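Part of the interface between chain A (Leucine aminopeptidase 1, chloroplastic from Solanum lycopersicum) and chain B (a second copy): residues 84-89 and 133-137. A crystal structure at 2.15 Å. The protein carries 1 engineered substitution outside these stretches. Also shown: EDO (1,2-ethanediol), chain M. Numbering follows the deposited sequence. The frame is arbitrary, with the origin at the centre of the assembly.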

ATOM      1  N   SER A  84      19.514 -14.108 -47.341  1.00 32.07           N
ATOM      2  CA  SER A  84      19.653 -12.816 -46.669  1.00 31.92           C
ATOM      3  C   SER A  84      18.568 -11.811 -47.058  1.00 31.38           C
ATOM      4  O   SER A  84      18.053 -11.078 -46.207  1.00 32.59           O
ATOM      5  CB  SER A  84      21.024 -12.207 -46.984  1.00 33.01           C
ATOM      6  OG  SER A  84      22.038 -12.968 -46.368  1.00 37.56           O
ATOM      7  N   SER A  85      18.260 -11.706 -48.346  1.00 31.75           N
ATOM      8  CA  SER A  85      17.186 -10.791 -48.741  1.00 33.32           C
ATOM      9  C   SER A  85      15.823 -11.328 -48.299  1.00 30.14           C
ATOM     10  O   SER A  85      15.014 -10.581 -47.770  1.00 29.70           O
ATOM     11  CB  SER A  85      17.182 -10.495 -50.245  1.00 34.93           C
ATOM     12  OG  SER A  85      16.996 -11.684 -50.975  1.00 39.86           O
ATOM     13  N   GLU A  86      15.619 -12.637 -48.351  1.00 30.39           N
ATOM     14  CA  GLU A  86      14.317 -13.207 -47.953  1.00 29.35           C
ATOM     15  C   GLU A  86      14.062 -12.907 -46.473  1.00 30.25           C
ATOM     16  O   GLU A  86      12.921 -12.680 -46.042  1.00 25.83           O
ATOM     17  CB  GLU A  86      14.281 -14.715 -48.196  1.00 29.02           C
ATOM     18  CG  GLU A  86      14.112 -15.112 -49.657  1.00 31.79           C
ATOM     19  CD  GLU A  86      14.504 -16.550 -49.937  1.00 32.85           C
ATOM     20  OE1 GLU A  86      14.544 -17.390 -48.999  1.00 34.05           O
ATOM     21  OE2 GLU A  86      14.715 -16.856 -51.123  1.00 34.01           O
ATOM     22  N   GLU A  87      15.138 -12.981 -45.690  1.00 29.34           N
ATOM     23  CA  GLU A  87      15.015 -12.838 -44.254  1.00 28.11           C
ATOM     24  C   GLU A  87      15.269 -11.393 -43.833  1.00 27.12           C
ATOM     25  O   GLU A  87      15.371 -11.109 -42.646  1.00 29.86           O
ATOM     26  CB  GLU A  87      15.935 -13.820 -43.529  1.00 29.83           C
ATOM     27  CG  GLU A  87      15.597 -15.271 -43.856  1.00 30.74           C
ATOM     28  CD  GLU A  87      16.597 -16.280 -43.327  1.00 31.91           C
ATOM     29  OE1 GLU A  87      17.174 -16.024 -42.244  1.00 33.16           O
ATOM     30  OE2 GLU A  87      16.779 -17.342 -43.989  1.00 33.13           O
ATOM     31  N   ASP A  88      15.333 -10.488 -44.804  1.00 31.24           N
ATOM     32  CA  ASP A  88      15.476  -9.057 -44.536  1.00 35.95           C
ATOM     33  C   ASP A  88      16.732  -8.728 -43.705  1.00 35.10           C
ATOM     34  O   ASP A  88      16.686  -7.901 -42.800  1.00 37.18           O
ATOM     35  CB  ASP A  88      14.208  -8.557 -43.834  1.00 41.78           C
ATOM     36  CG  ASP A  88      14.055  -7.050 -43.886  1.00 48.19           C
ATOM     37  OD1 ASP A  88      14.356  -6.454 -44.933  1.00 51.91           O
ATOM     38  OD2 ASP A  88      13.637  -6.458 -42.874  1.00 52.38           O
ATOM     39  N   PHE A  89      17.828  -9.445 -43.923  1.00 31.67           N
ATOM     40  CA  PHE A  89      19.081  -9.169 -43.199  1.00 31.73           C
ATOM     41  C   PHE A  89      19.858  -8.139 -44.006  1.00 32.16           C
ATOM     42  O   PHE A  89      20.129  -8.363 -45.181  1.00 36.00           O
ATOM     43  CB  PHE A  89      19.936 -10.440 -43.076  1.00 31.69           C
ATOM     44  CG  PHE A  89      21.254 -10.234 -42.392  1.00 33.08           C
ATOM     45  CD1 PHE A  89      21.344 -10.217 -41.013  1.00 33.61           C
ATOM     46  CD2 PHE A  89      22.418 -10.074 -43.117  1.00 33.83           C
ATOM     47  CE1 PHE A  89      22.553  -9.983 -40.379  1.00 31.41           C
ATOM     48  CE2 PHE A  89      23.624  -9.788 -42.489  1.00 34.36           C
ATOM     49  CZ  PHE A  89      23.707  -9.777 -41.112  1.00 31.79           C
TER
ATOM     50  N   LYS B 133       6.463 -15.408 -42.819  1.00 22.17           N
ATOM     51  CA  LYS B 133       6.661 -13.989 -42.595  1.00 25.93           C
ATOM     52  C   LYS B 133       8.155 -13.722 -42.492  1.00 23.86           C
ATOM     53  O   LYS B 133       8.662 -12.836 -43.160  1.00 25.69           O
ATOM     54  CB  LYS B 133       5.968 -13.564 -41.302  1.00 29.55           C
ATOM     55  CG  LYS B 133       6.055 -12.084 -41.005  1.00 35.54           C
ATOM     56  CD  LYS B 133       5.204 -11.722 -39.793  1.00 46.80           C
ATOM     57  CE  LYS B 133       5.404 -10.267 -39.355  1.00 61.77           C
ATOM     58  NZ  LYS B 133       5.611  -9.328 -40.502  1.00 67.68           N
ATOM     59  N   SER B 134       8.890 -14.613 -41.841  1.00 22.46           N
ATOM     60  CA  SER B 134      10.312 -14.357 -41.657  1.00 24.35           C
ATOM     61  C   SER B 134      11.151 -14.664 -42.902  1.00 27.33           C
ATOM     62  O   SER B 134      12.326 -14.303 -42.962  1.00 28.21           O
ATOM     63  CB  SER B 134      10.852 -15.093 -40.430  1.00 25.90           C
ATOM     64  OG  SER B 134      10.923 -16.461 -40.710  1.00 31.64           O
ATOM     65  N   SER B 135      10.557 -15.272 -43.919  1.00 26.46           N
ATOM     66  CA  SER B 135      11.275 -15.519 -45.159  1.00 25.98           C
ATOM     67  C   SER B 135      10.591 -14.882 -46.361  1.00 24.88           C
ATOM     68  O   SER B 135      10.947 -15.163 -47.511  1.00 22.17           O
ATOM     69  CB  SER B 135      11.414 -17.019 -45.409  1.00 26.32           C
ATOM     70  OG  SER B 135      10.160 -17.593 -45.710  1.00 28.07           O
ATOM     71  N   GLN B 136       9.597 -14.037 -46.100  1.00 24.86           N
ATOM     72  CA  GLN B 136       8.872 -13.354 -47.155  1.00 25.98           C
ATOM     73  C   GLN B 136       8.276 -14.308 -48.169  1.00 25.46           C
ATOM     74  O   GLN B 136       8.128 -13.982 -49.338  1.00 25.74           O
ATOM     75  CB  GLN B 136       9.766 -12.315 -47.849  1.00 33.16           C
ATOM     76  CG  GLN B 136       9.925 -11.038 -47.021  1.00 38.85           C
ATOM     77  CD  GLN B 136      10.938 -10.033 -47.572  1.00 46.31           C
ATOM     78  OE1 GLN B 136      11.315  -9.111 -46.871  1.00 57.08           O
ATOM     79  NE2 GLN B 136      11.474 -10.272 -48.758  1.00 54.82           N
ATOM     80  N   ALA B 137       7.793 -15.451 -47.704  1.00 24.34           N
ATOM     81  CA  ALA B 137       7.179 -16.422 -48.596  1.00 24.61           C
ATOM     82  C   ALA B 137       5.835 -15.937 -49.145  1.00 24.46           C
ATOM     83  O   ALA B 137       5.057 -15.296 -48.435  1.00 25.48           O
ATOM     84  CB  ALA B 137       7.015 -17.760 -47.874  1.00 23.65           C
TER
HETATM   85  C1  EDO M 604      14.841 -14.863 -38.967  1.00 66.33           C
HETATM   86  O1  EDO M 604      15.741 -13.937 -38.351  1.00 68.96           O
HETATM   87  C2  EDO M 604      14.418 -14.345 -40.338  1.00 64.15           C
HETATM   88  O2  EDO M 604      14.057 -12.951 -40.336  1.00 58.24           O

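Two helix ends meet here, and they pack without a conventional hydrogen bond between them. In chain A the helix runs through A:Glu86, and A:Glu87 is the first residue to leave helical phi/psi; the turn is held by A:Asp88 N to A:Ser85 O (3.0 Å) and A:Phe89 N to A:Ser84 O (2.8 Å). The closest CA atoms across the contact are those of A:Glu87 and B:Ser135, 4.7 Å apart, and the two stretches bury 234 Å² in total.

Along chain B, B:Lys133 contributes no contact: its CA-to-CB bond points away, and the nearest approach of its side chain, B:Lys133 CB to A:Glu86 O, is 8.5 Å. Its carbonyl serves the local turn instead, accepting a weak bond from B:Gln136 N to B:Lys133 O (3.3 Å).

B:Ser134 acts through its backbone. Its O lies 3.3 Å from A:Glu87 CA, with 158° at the hydrogen, a nearly linear CA-H...O contact in which the carbonyl faces a CH polarised by the adjoining peptide groups. The 1,2-ethanediol sits beside this contact, its O2 donating to A:Glu87 O (3.2 Å) and its C2 lying 3.4 Å from B:Ser134 O.

At B:Ser135 the roles reverse: CA approaches A:Glu86 O at 3.4 Å, but the 125° angle at the hydrogen makes this contact more bent. The same A:Glu86 O is 3.2 Å from B:Ser135 C. A:Glu86 O and B:Ser135 O are both carbonyl acceptors, so their 3.5 Å approach is not a hydrogen bond.

B:Gln136, with phi/psi of 56/37°, directs its CA-to-CB bond toward chain A. Its CG packs 3.6 Å from A:Glu86 O, while NE2 stops 3.7 Å from A:Ser85 O, close but unbonded. OE1 reaches 4.2 Å from A:Asp88 CB, a loose contact. B:Ala137 makes no contact; its CB remains 7.6 Å from A:Glu86 OE1.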